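Local structure of hypothetical protein Atu2684 (2AXO) at residues Thr50-Cys54 / Gly87-Ser91; Gly103-Ala107 / Asp246-Ile250; Leu120-Asp124 / Gly145-Asn149; Phe156-Val161 / Val225-Lys230. The protein is of unknown function but contains a thioredoxin-like domain with a CxxC disulfide, which is consistent with a role in thiol-disulfide chemistry. All blocks are in the same frame, centred on the assembly; numbering follows the deposited sequence.

Interaction 1: Thr50-Cys54 / Gly87-Ser91; sequences TSQGC and GWTDS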
loop_
_atom_site.group_PDB
_atom_site.type_symbol
_atom_site.label_atom_id
_atom_site.label_comp_id
_atom_site.label_asym_id
_atom_site.label_seq_id
_atom_site.Cartn_x
_atom_site.Cartn_y
_atom_site.Cartn_z
ATOM N N THR A 50 -0.244 -1.630 -11.728
ATOM C CA THR A 50 0.143 -0.358 -12.316
ATOM C C THR A 50 -0.812 0.744 -11.873
ATOM O O THR A 50 -1.631 0.539 -10.990
ATOM C CB THR A 50 0.088 -0.494 -13.859
ATOM O OG1 THR A 50 0.436 0.745 -14.486
ATOM C CG2 THR A 50 -1.316 -0.919 -14.294
ATOM N N SER A 51 -0.690 1.914 -12.490
ATOM C CA SER A 51 -1.561 3.045 -12.187
ATOM C C SER A 51 -1.276 4.175 -13.161
ATOM O O SER A 51 -0.144 4.344 -13.615
ATOM C CB SER A 51 -1.347 3.549 -10.755
ATOM O OG SER A 51 -2.124 4.715 -10.524
ATOM N N GLN A 52 -2.296 4.953 -13.491
ATOM C CA GLN A 52 -2.068 6.048 -14.410
ATOM C C GLN A 52 -1.287 7.146 -13.691
ATOM O O GLN A 52 -0.666 7.994 -14.329
ATOM C CB GLN A 52 -3.386 6.594 -14.959
ATOM C CG GLN A 52 -4.079 7.614 -14.086
ATOM C CD GLN A 52 -5.006 8.506 -14.889
ATOM O OE1 GLN A 52 -4.559 9.387 -15.628
ATOM N NE2 GLN A 52 -6.303 8.269 -14.762
ATOM N N GLY A 53 -1.310 7.116 -12.361
ATOM C CA GLY A 53 -0.584 8.109 -11.580
ATOM C C GLY A 53 0.888 7.772 -11.409
ATOM O O GLY A 53 1.665 8.562 -10.864
ATOM N N CYS A 54 1.265 6.582 -11.868
ATOM C CA CYS A 54 2.641 6.090 -11.801
ATOM C C CYS A 54 3.364 6.406 -13.115
ATOM O O CYS A 54 3.095 5.795 -14.150
ATOM C CB CYS A 54 2.617 4.578 -11.533
ATOM S SG CYS A 54 4.081 3.624 -12.038
ATOM N N GLY A 87 -5.869 14.846 -8.271
ATOM C CA GLY A 87 -6.041 15.129 -9.683
ATOM C C GLY A 87 -5.936 13.880 -10.538
ATOM O O GLY A 87 -6.944 13.340 -10.987
ATOM N N TRP A 88 -4.709 13.421 -10.758
ATOM C CA TRP A 88 -4.463 12.230 -11.563
ATOM C C TRP A 88 -4.916 10.946 -10.870
ATOM O O TRP A 88 -4.123 10.022 -10.675
ATOM C CB TRP A 88 -2.974 12.131 -11.905
ATOM C CG TRP A 88 -2.542 13.040 -13.018
ATOM C CD1 TRP A 88 -2.708 14.396 -13.091
ATOM C CD2 TRP A 88 -1.866 12.653 -14.220
ATOM N NE1 TRP A 88 -2.174 14.876 -14.265
ATOM C CE2 TRP A 88 -1.648 13.828 -14.974
ATOM C CE3 TRP A 88 -1.416 11.427 -14.731
ATOM C CZ2 TRP A 88 -1.006 13.813 -16.218
ATOM C CZ3 TRP A 88 -0.777 11.412 -15.968
ATOM C CH2 TRP A 88 -0.576 12.599 -16.695
ATOM N N THR A 89 -6.192 10.893 -10.505
ATOM C CA THR A 89 -6.758 9.725 -9.838
ATOM C C THR A 89 -7.562 8.896 -10.837
ATOM O O THR A 89 -8.711 9.218 -11.135
ATOM C CB THR A 89 -7.682 10.143 -8.673
ATOM O OG1 THR A 89 -6.927 10.889 -7.708
ATOM C CG2 THR A 89 -8.285 8.917 -8.001
ATOM N N ASP A 90 -6.952 7.831 -11.351
ATOM C CA ASP A 90 -7.616 6.969 -12.323
ATOM C C ASP A 90 -8.822 6.257 -11.729
ATOM O O ASP A 90 -8.754 5.699 -10.634
ATOM C CB ASP A 90 -6.635 5.932 -12.888
ATOM C CG ASP A 90 -5.978 5.091 -11.809
ATOM O OD1 ASP A 90 -5.255 4.133 -12.166
ATOM O OD2 ASP A 90 -6.175 5.393 -10.612
ATOM N N SER A 91 -9.929 6.285 -12.466
ATOM C CA SER A 91 -11.161 5.649 -12.027
ATOM C C SER A 91 -11.087 4.142 -12.247
ATOM O O SER A 91 -12.104 3.451 -12.219
ATOM C CB SER A 91 -12.353 6.222 -12.795
ATOM O OG SER A 91 -13.574 5.703 -12.294
#

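Interaction 2: Gly103-Ala107 / Asp246-Ile250; sequences GYMRA and DPAAI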
loop_
_atom_site.group_PDB
_atom_site.type_symbol
_atom_site.label_atom_id
_atom_site.label_comp_id
_atom_site.label_asym_id
_atom_site.label_seq_id
_atom_site.Cartn_x
_atom_site.Cartn_y
_atom_site.Cartn_z
ATOM N N GLY A 103 -1.170 -9.208 -0.763
ATOM C CA GLY A 103 -1.227 -10.642 -0.565
ATOM C C GLY A 103 -0.016 -11.296 -1.191
ATOM O O GLY A 103 0.584 -12.204 -0.613
ATOM N N TYR A 104 0.343 -10.836 -2.386
ATOM C CA TYR A 104 1.498 -11.371 -3.081
ATOM C C TYR A 104 2.785 -10.995 -2.360
ATOM O O TYR A 104 3.698 -11.815 -2.246
ATOM C CB TYR A 104 1.538 -10.873 -4.529
ATOM C CG TYR A 104 0.712 -11.717 -5.480
ATOM C CD1 TYR A 104 0.874 -13.099 -5.527
ATOM C CD2 TYR A 104 -0.210 -11.130 -6.350
ATOM C CE1 TYR A 104 0.137 -13.883 -6.420
ATOM C CE2 TYR A 104 -0.953 -11.900 -7.247
ATOM C CZ TYR A 104 -0.775 -13.272 -7.279
ATOM O OH TYR A 104 -1.492 -14.035 -8.173
HETATM N N MSE A 105 2.862 -9.761 -1.873
HETATM C CA MSE A 105 4.050 -9.321 -1.145
HETATM C C MSE A 105 4.329 -10.304 -0.014
HETATM O O MSE A 105 5.442 -10.802 0.131
HETATM C CB MSE A 105 3.841 -7.926 -0.549
HETATM C CG MSE A 105 4.953 -7.493 0.412
HETATM SE SE MSE A 105 4.486 -5.917 1.446
HETATM C CE MSE A 105 3.312 -6.780 2.702
ATOM N N ARG A 106 3.307 -10.573 0.789
ATOM C CA ARG A 106 3.454 -11.488 1.908
ATOM C C ARG A 106 3.837 -12.891 1.460
ATOM O O ARG A 106 4.790 -13.465 1.979
ATOM C CB ARG A 106 2.164 -11.541 2.724
ATOM C CG ARG A 106 1.785 -10.212 3.359
ATOM C CD ARG A 106 0.679 -10.400 4.383
ATOM N NE ARG A 106 -0.609 -10.727 3.782
ATOM C CZ ARG A 106 -1.432 -9.830 3.249
ATOM N NH1 ARG A 106 -1.103 -8.544 3.238
ATOM N NH2 ARG A 106 -2.592 -10.216 2.738
ATOM N N ALA A 107 3.103 -13.441 0.497
ATOM C CA ALA A 107 3.398 -14.785 0.008
ATOM C C ALA A 107 4.817 -14.891 -0.538
ATOM O O ALA A 107 5.488 -15.902 -0.343
ATOM C CB ALA A 107 2.396 -15.187 -1.075
ATOM N N ASP A 246 -2.578 -16.589 1.671
ATOM C CA ASP A 246 -2.298 -15.584 0.653
ATOM C C ASP A 246 -2.155 -16.209 -0.736
ATOM O O ASP A 246 -1.804 -17.372 -0.859
ATOM C CB ASP A 246 -1.051 -14.776 1.034
ATOM C CG ASP A 246 -1.328 -13.791 2.167
ATOM O OD1 ASP A 246 -2.410 -13.166 2.148
ATOM O OD2 ASP A 246 -0.476 -13.633 3.066
ATOM N N PRO A 247 -2.438 -15.436 -1.802
ATOM C CA PRO A 247 -2.336 -15.956 -3.171
ATOM C C PRO A 247 -0.990 -16.587 -3.499
ATOM O O PRO A 247 0.056 -15.981 -3.285
ATOM C CB PRO A 247 -2.632 -14.728 -4.034
ATOM C CG PRO A 247 -2.173 -13.581 -3.165
ATOM C CD PRO A 247 -2.717 -13.990 -1.817
ATOM N N ALA A 248 -1.025 -17.810 -4.018
ATOM C CA ALA A 248 0.193 -18.521 -4.374
ATOM C C ALA A 248 0.139 -19.005 -5.828
ATOM O O ALA A 248 -0.612 -18.464 -6.647
ATOM C CB ALA A 248 0.410 -19.689 -3.424
ATOM N N ALA A 249 0.925 -20.026 -6.150
ATOM C CA ALA A 249 0.981 -20.545 -7.516
ATOM C C ALA A 249 -0.374 -20.765 -8.184
ATOM O O ALA A 249 -1.299 -21.310 -7.592
ATOM C CB ALA A 249 1.782 -21.849 -7.544
ATOM N N ILE A 250 -0.473 -20.312 -9.430
ATOM C CA ILE A 250 -1.673 -20.478 -10.234
ATOM C C ILE A 250 -1.326 -21.676 -11.113
ATOM O O ILE A 250 -0.365 -21.622 -11.882
ATOM C CB ILE A 250 -1.931 -19.227 -11.097
ATOM C CG1 ILE A 250 -2.193 -18.029 -10.182
ATOM C CG2 ILE A 250 -3.108 -19.466 -12.040
ATOM C CD1 ILE A 250 -2.269 -16.687 -10.897
#

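Interaction 3: Leu120-Asp124 / Gly145-Asn149; sequences LNGRD and GQGLN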
loop_
_atom_site.group_PDB
_atom_site.type_symbol
_atom_site.label_atom_id
_atom_site.label_comp_id
_atom_site.label_asym_id
_atom_site.label_seq_id
_atom_site.Cartn_x
_atom_site.Cartn_y
_atom_site.Cartn_z
ATOM N N LEU A 120 4.162 -13.372 -11.932
ATOM C CA LEU A 120 4.086 -14.437 -12.926
ATOM C C LEU A 120 3.619 -15.776 -12.340
ATOM O O LEU A 120 4.235 -16.308 -11.412
ATOM C CB LEU A 120 5.456 -14.587 -13.602
ATOM C CG LEU A 120 6.131 -13.282 -14.070
ATOM C CD1 LEU A 120 7.463 -13.613 -14.718
ATOM C CD2 LEU A 120 5.240 -12.538 -15.057
ATOM N N ASN A 121 2.531 -16.314 -12.889
ATOM C CA ASN A 121 1.946 -17.577 -12.422
ATOM C C ASN A 121 1.713 -17.548 -10.914
ATOM O O ASN A 121 1.671 -18.596 -10.268
ATOM C CB ASN A 121 2.862 -18.771 -12.747
ATOM C CG ASN A 121 2.912 -19.107 -14.230
ATOM O OD1 ASN A 121 3.567 -20.079 -14.632
ATOM N ND2 ASN A 121 2.234 -18.318 -15.050
ATOM N N GLY A 122 1.573 -16.349 -10.359
ATOM C CA GLY A 122 1.366 -16.215 -8.930
ATOM C C GLY A 122 2.538 -16.730 -8.110
ATOM O O GLY A 122 2.424 -16.847 -6.888
ATOM N N ARG A 123 3.661 -17.000 -8.782
ATOM C CA ARG A 123 4.873 -17.557 -8.161
ATOM C C ARG A 123 6.059 -16.619 -7.920
ATOM O O ARG A 123 6.853 -16.862 -7.015
ATOM C CB ARG A 123 5.398 -18.733 -9.003
ATOM C CG ARG A 123 4.507 -19.962 -9.070
ATOM C CD ARG A 123 5.094 -20.995 -10.038
ATOM N NE ARG A 123 4.278 -22.204 -10.127
ATOM C CZ ARG A 123 4.315 -23.208 -9.255
ATOM N NH1 ARG A 123 5.139 -23.161 -8.221
ATOM N NH2 ARG A 123 3.517 -24.261 -9.414
ATOM N N ASP A 124 6.196 -15.568 -8.724
ATOM C CA ASP A 124 7.327 -14.656 -8.575
ATOM C C ASP A 124 7.008 -13.280 -9.154
ATOM O O ASP A 124 5.996 -13.104 -9.836
ATOM C CB ASP A 124 8.546 -15.245 -9.289
ATOM C CG ASP A 124 9.860 -14.627 -8.827
ATOM O OD1 ASP A 124 10.897 -14.909 -9.461
ATOM O OD2 ASP A 124 9.859 -13.874 -7.836
ATOM N N GLY A 145 7.768 -27.926 -14.888
ATOM C CA GLY A 145 6.443 -28.444 -14.612
ATOM C C GLY A 145 5.693 -27.553 -13.641
ATOM O O GLY A 145 4.802 -28.010 -12.919
ATOM N N GLN A 146 6.065 -26.275 -13.617
ATOM C CA GLN A 146 5.430 -25.302 -12.739
ATOM C C GLN A 146 4.629 -24.314 -13.576
ATOM O O GLN A 146 4.426 -23.162 -13.185
ATOM C CB GLN A 146 6.478 -24.551 -11.918
ATOM C CG GLN A 146 7.469 -25.462 -11.207
ATOM C CD GLN A 146 8.288 -24.740 -10.155
ATOM O OE1 GLN A 146 8.802 -23.648 -10.392
ATOM N NE2 GLN A 146 8.417 -25.356 -8.984
ATOM N N GLY A 147 4.186 -24.778 -14.739
ATOM C CA GLY A 147 3.390 -23.942 -15.616
ATOM C C GLY A 147 1.927 -24.212 -15.328
ATOM O O GLY A 147 1.575 -24.647 -14.234
ATOM N N LEU A 148 1.075 -23.958 -16.310
ATOM C CA LEU A 148 -0.357 -24.181 -16.159
ATOM C C LEU A 148 -0.663 -25.646 -16.507
ATOM O O LEU A 148 -1.048 -25.962 -17.632
ATOM C CB LEU A 148 -1.112 -23.226 -17.088
ATOM C CG LEU A 148 -0.724 -21.752 -16.890
ATOM C CD1 LEU A 148 -1.504 -20.871 -17.853
ATOM C CD2 LEU A 148 -1.009 -21.338 -15.445
ATOM N N ASN A 149 -0.499 -26.526 -15.522
ATOM C CA ASN A 149 -0.699 -27.965 -15.706
ATOM C C ASN A 149 -2.132 -28.483 -15.657
ATOM O O ASN A 149 -2.403 -29.602 -16.097
ATOM C CB ASN A 149 0.129 -28.724 -14.673
ATOM C CG ASN A 149 1.613 -28.542 -14.874
ATOM O OD1 ASN A 149 2.400 -28.764 -13.961
ATOM N ND2 ASN A 149 2.006 -28.149 -16.081
HETATM O O HOH W 1 2.116 -22.513 -11.787
HETATM O O HOH W 2 1.883 -25.406 -11.753
#

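Interaction 4: Phe156-Val161 / Val225-Lys230; sequences FAGDEV and VVAKVK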
loop_
_atom_site.group_PDB
_atom_site.type_symbol
_atom_site.label_atom_id
_atom_site.label_comp_id
_atom_site.label_asym_id
_atom_site.label_seq_id
_atom_site.Cartn_x
_atom_site.Cartn_y
_atom_site.Cartn_z
ATOM N N PHE A 156 -19.708 -19.137 -22.578
ATOM C CA PHE A 156 -21.051 -18.668 -22.270
ATOM C C PHE A 156 -22.017 -19.785 -22.626
ATOM O O PHE A 156 -21.975 -20.315 -23.741
ATOM C CB PHE A 156 -21.400 -17.442 -23.111
ATOM C CG PHE A 156 -20.669 -16.198 -22.713
ATOM C CD1 PHE A 156 -20.983 -15.544 -21.528
ATOM C CD2 PHE A 156 -19.684 -15.663 -23.538
ATOM C CE1 PHE A 156 -20.330 -14.368 -21.171
ATOM C CE2 PHE A 156 -19.024 -14.489 -23.193
ATOM C CZ PHE A 156 -19.347 -13.839 -22.009
ATOM N N ALA A 157 -22.877 -20.143 -21.677
ATOM C CA ALA A 157 -23.875 -21.188 -21.879
ATOM C C ALA A 157 -25.230 -20.524 -22.106
ATOM O O ALA A 157 -26.218 -20.851 -21.444
ATOM C CB ALA A 157 -23.934 -22.093 -20.659
ATOM N N GLY A 158 -25.267 -19.591 -23.050
ATOM C CA GLY A 158 -26.498 -18.882 -23.343
ATOM C C GLY A 158 -26.644 -17.672 -22.440
ATOM O O GLY A 158 -26.220 -16.568 -22.787
ATOM N N ASP A 159 -27.239 -17.882 -21.270
ATOM C CA ASP A 159 -27.439 -16.808 -20.305
ATOM C C ASP A 159 -26.684 -17.114 -19.013
ATOM O O ASP A 159 -26.985 -16.562 -17.953
ATOM C CB ASP A 159 -28.932 -16.643 -20.013
ATOM C CG ASP A 159 -29.584 -17.938 -19.567
ATOM O OD1 ASP A 159 -30.821 -17.955 -19.388
ATOM O OD2 ASP A 159 -28.858 -18.940 -19.392
ATOM N N GLU A 160 -25.700 -18.002 -19.114
ATOM C CA GLU A 160 -24.894 -18.386 -17.963
ATOM C C GLU A 160 -23.438 -18.549 -18.377
ATOM O O GLU A 160 -23.127 -18.590 -19.564
ATOM C CB GLU A 160 -25.403 -19.706 -17.390
ATOM C CG GLU A 160 -26.895 -19.727 -17.104
ATOM C CD GLU A 160 -27.380 -21.105 -16.710
ATOM O OE1 GLU A 160 -26.985 -21.588 -15.625
ATOM O OE2 GLU A 160 -28.150 -21.708 -17.491
ATOM N N VAL A 161 -22.549 -18.624 -17.394
ATOM C CA VAL A 161 -21.131 -18.816 -17.665
ATOM C C VAL A 161 -20.727 -20.182 -17.130
ATOM O O VAL A 161 -21.026 -20.530 -15.985
ATOM C CB VAL A 161 -20.255 -17.735 -16.989
ATOM C CG1 VAL A 161 -18.779 -18.119 -17.098
ATOM C CG2 VAL A 161 -20.489 -16.389 -17.652
ATOM N N VAL A 225 -23.393 -12.730 -13.807
ATOM C CA VAL A 225 -21.985 -12.871 -14.150
ATOM C C VAL A 225 -21.804 -12.641 -15.645
ATOM O O VAL A 225 -20.859 -11.981 -16.069
ATOM C CB VAL A 225 -21.456 -14.267 -13.767
ATOM C CG1 VAL A 225 -20.020 -14.436 -14.249
ATOM C CG2 VAL A 225 -21.517 -14.438 -12.255
ATOM N N VAL A 226 -22.718 -13.183 -16.439
ATOM C CA VAL A 226 -22.656 -13.007 -17.881
ATOM C C VAL A 226 -22.571 -11.518 -18.197
ATOM O O VAL A 226 -21.746 -11.091 -19.005
ATOM C CB VAL A 226 -23.909 -13.594 -18.570
ATOM C CG1 VAL A 226 -23.887 -13.274 -20.055
ATOM C CG2 VAL A 226 -23.970 -15.097 -18.349
ATOM N N ALA A 227 -23.424 -10.730 -17.549
ATOM C CA ALA A 227 -23.443 -9.289 -17.762
ATOM C C ALA A 227 -22.088 -8.659 -17.451
ATOM O O ALA A 227 -21.635 -7.768 -18.165
ATOM C CB ALA A 227 -24.531 -8.646 -16.898
ATOM N N LYS A 228 -21.439 -9.119 -16.386
ATOM C CA LYS A 228 -20.139 -8.570 -16.022
ATOM C C LYS A 228 -19.061 -8.936 -17.034
ATOM O O LYS A 228 -18.265 -8.088 -17.427
ATOM C CB LYS A 228 -19.725 -9.036 -14.622
ATOM C CG LYS A 228 -20.689 -8.595 -13.535
ATOM C CD LYS A 228 -20.025 -8.500 -12.179
ATOM C CE LYS A 228 -19.510 -9.831 -11.687
ATOM N NZ LYS A 228 -18.758 -9.627 -10.414
ATOM N N VAL A 229 -19.027 -10.194 -17.462
ATOM C CA VAL A 229 -18.021 -10.595 -18.435
ATOM C C VAL A 229 -18.214 -9.792 -19.725
ATOM O O VAL A 229 -17.244 -9.408 -20.378
ATOM C CB VAL A 229 -18.101 -12.110 -18.751
ATOM C CG1 VAL A 229 -16.985 -12.501 -19.700
ATOM C CG2 VAL A 229 -18.009 -12.923 -17.459
ATOM N N LYS A 230 -19.470 -9.525 -20.078
ATOM C CA LYS A 230 -19.786 -8.772 -21.286
ATOM C C LYS A 230 -19.253 -7.342 -21.274
ATOM O O LYS A 230 -19.169 -6.703 -22.320
ATOM C CB LYS A 230 -21.303 -8.764 -21.507
ATOM C CG LYS A 230 -21.853 -10.076 -22.026
ATOM C CD LYS A 230 -21.372 -10.342 -23.443
ATOM C CE LYS A 230 -21.880 -11.681 -23.953
ATOM N NZ LYS A 230 -21.431 -11.937 -25.351
#

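Interaction 1: Thr50-Cys54 / Gly87-Ser91
The side chain of Gln52 lies against Thr89 and Asp90, its NE2 3.0 Å from Asp90 CB and 4.2 Å from the backbone C of Thr89, and Gln52 has more of its surface covered here than any other residue of the two loops. Its amide end makes no polar bond to this backbone: NE2 is 3.5 Å from Asp90 N, and both are donors. The link comes instead from the main chain, where Gln52 N gives a weak but nearly straight hydrogen bond to Asp90 OD1 (3.3 Å). Ser51 to Cys54 form a type I turn closed by Cys54 N to Ser51 O (3.2 Å), and Ser51 OG accepts from Gly53 N (3.1 Å) in an ST turn. This turn leads from strand 45-50 into the CxxC motif of the thioredoxin-like fold, in which Cys54 is disulfide-bonded to Cys57; the Cys54 CA-CB bond points away from the 87-91 loop. On the outer side the indole of Trp88 presents its edge, with CE3 3.5 Å from Gln52 O. Trp88 is the centre of an inverse gamma turn, Thr89 N bonding to Gly87 O (2.6 Å), and its carbonyl O comes within 4.1 Å of Gly53 CA.

Interaction 2: Gly103-Ala107 / Asp246-Ile250
Arg106 and Asp246 form a two-pronged salt bridge: Arg106 NE donates to Asp246 OD2 and Arg106 NH2 to Asp246 OD1, each at 3.0 Å, so the carboxylate meets the edge of the guanidinium. The third nitrogen, NH1, makes a weak hydrogen bond to the backbone O of Tyr82 of the second subunit, which places this ion pair beside the dimer interface. One turn of helix separates Arg106 from Gly103, whose O touches Asp246 CB at 3.5 Å. The segments join the last turn of helix 95-107 to the start of strand 247-257, the final strand of the antiparallel sheet that lies alongside the thioredoxin-like unit. Their axes cross almost at right angles (82°) with a closest approach of 7.8 Å. Gly103 makes this close passage possible, since a CB there would clash with Pro247 CD. Beyond it, the Pro247 ring sits over one face of Tyr104 in a CH-pi contact, CG being 4.0 Å from the ring centroid. Ala107 CB fits against Pro247 O at 3.3 Å. Tyr104 OH reaches Ile250 CD1 (3.9 Å), while its main polar partner is Gln239 on the neighbouring strand 232-241.

Interaction 3: Leu120-Asp124 / Gly145-Asn149
A tight hairpin connection between strands 117-120 and 124-127 of the thioredoxin-like sheet here meets the loop that follows helix 131-143. The hairpin closes with a classic beta bulge, Arg123 and Asp124 both facing Leu120; Arg123 N bonds to Leu120 O (2.8 Å), and Asn121 and Gly122 adopt positive phi. On the other side Gly145 ends the helix as the C-prime residue of a Schellman motif, and the chain then turns so that Gln146 O meets Arg123 directly and Gly147 O through a water. The CA-CB bond of Asn121 is directed toward the 145-149 loop, and the side chain lies near Gln146, Gly147 and Leu148. Arg123 lays one guanidinium face over Gln146 CB, 3.7 Å from NE, and NE gives a weak direct hydrogen bond to Gln146 O (3.2 Å). Water 1 reinforces that link, 2.7 Å from Arg123 NE and 2.8 Å from Gln146 O. A second bridge is made by water 2, which accepts from Arg123 NH2 at 3.1 Å and donates to Gly147 O at 2.6 Å.

Interaction 4: Phe156-Val161 / Val225-Lys230
Residues 156-161 make a compact reversal in which Ala157 N bonds to Glu160 O (2.6 Å), with Gly158 at its tip in a conformation (phi 87°, psi -88°) that calls for glycine. Facing it is the last part of a short helix, with backbone bonds from Val229 N to Val225 O (2.9 Å) and from Lys230 N to Val226 O (3.0 Å). The backbones come nearest at Glu160 and Val226, whose CA atoms are 5.8 Å apart. There Val226 CG2 rests 3.4 Å from both Asp159 O and Glu160 CA. The reversal is the hairpin between antiparallel strands 152-156 and 161-165, and helix 223-229 links strand 217-221 of the same sheet to strand 232-241 of the other antiparallel sheet. Val161, at the start of the second hairpin strand, directs CG2 to Val226 CG2 (3.8 Å) and Val225 CG1 (4.0 Å). Phe156 packs its CZ on Val229 CG1 at 3.6 Å and its CE1 on Val226 CG1 at 3.9 Å. Lys230 lies over one face of this ring, with CE 4.1 Å and NZ 4.5 Å from the centroid, combining CH-pi and cation-pi contacts; NZ is also hydrogen-bonded to the backbone O of Gly258.

In the fold
Interactions 2 and 3 form one continuous patch, their centres 12 Å apart: Ile250 N lies 2.9 Å from Asn121 O, a probable hydrogen bond, and Ala249 CB packs on Arg123 CZ at 3.3 Å. Strand 247-257 thus meets both helix 95-107 and the hairpin 120-124, coupling the thioredoxin-like sheet to the later antiparallel sheet. Interaction 1, beside the disulfide, is about 29 Å from interaction 3 between centres, on the opposite side of the chain's centre. Interaction 4 packs the hairpin of one antiparallel sheet on the helix that leads to the other, its centre about 28 Å from those of interactions 2 and 3. Along the chain, interaction 1 closes first; the span of interaction 2 then encloses interactions 3 and 4 in turn.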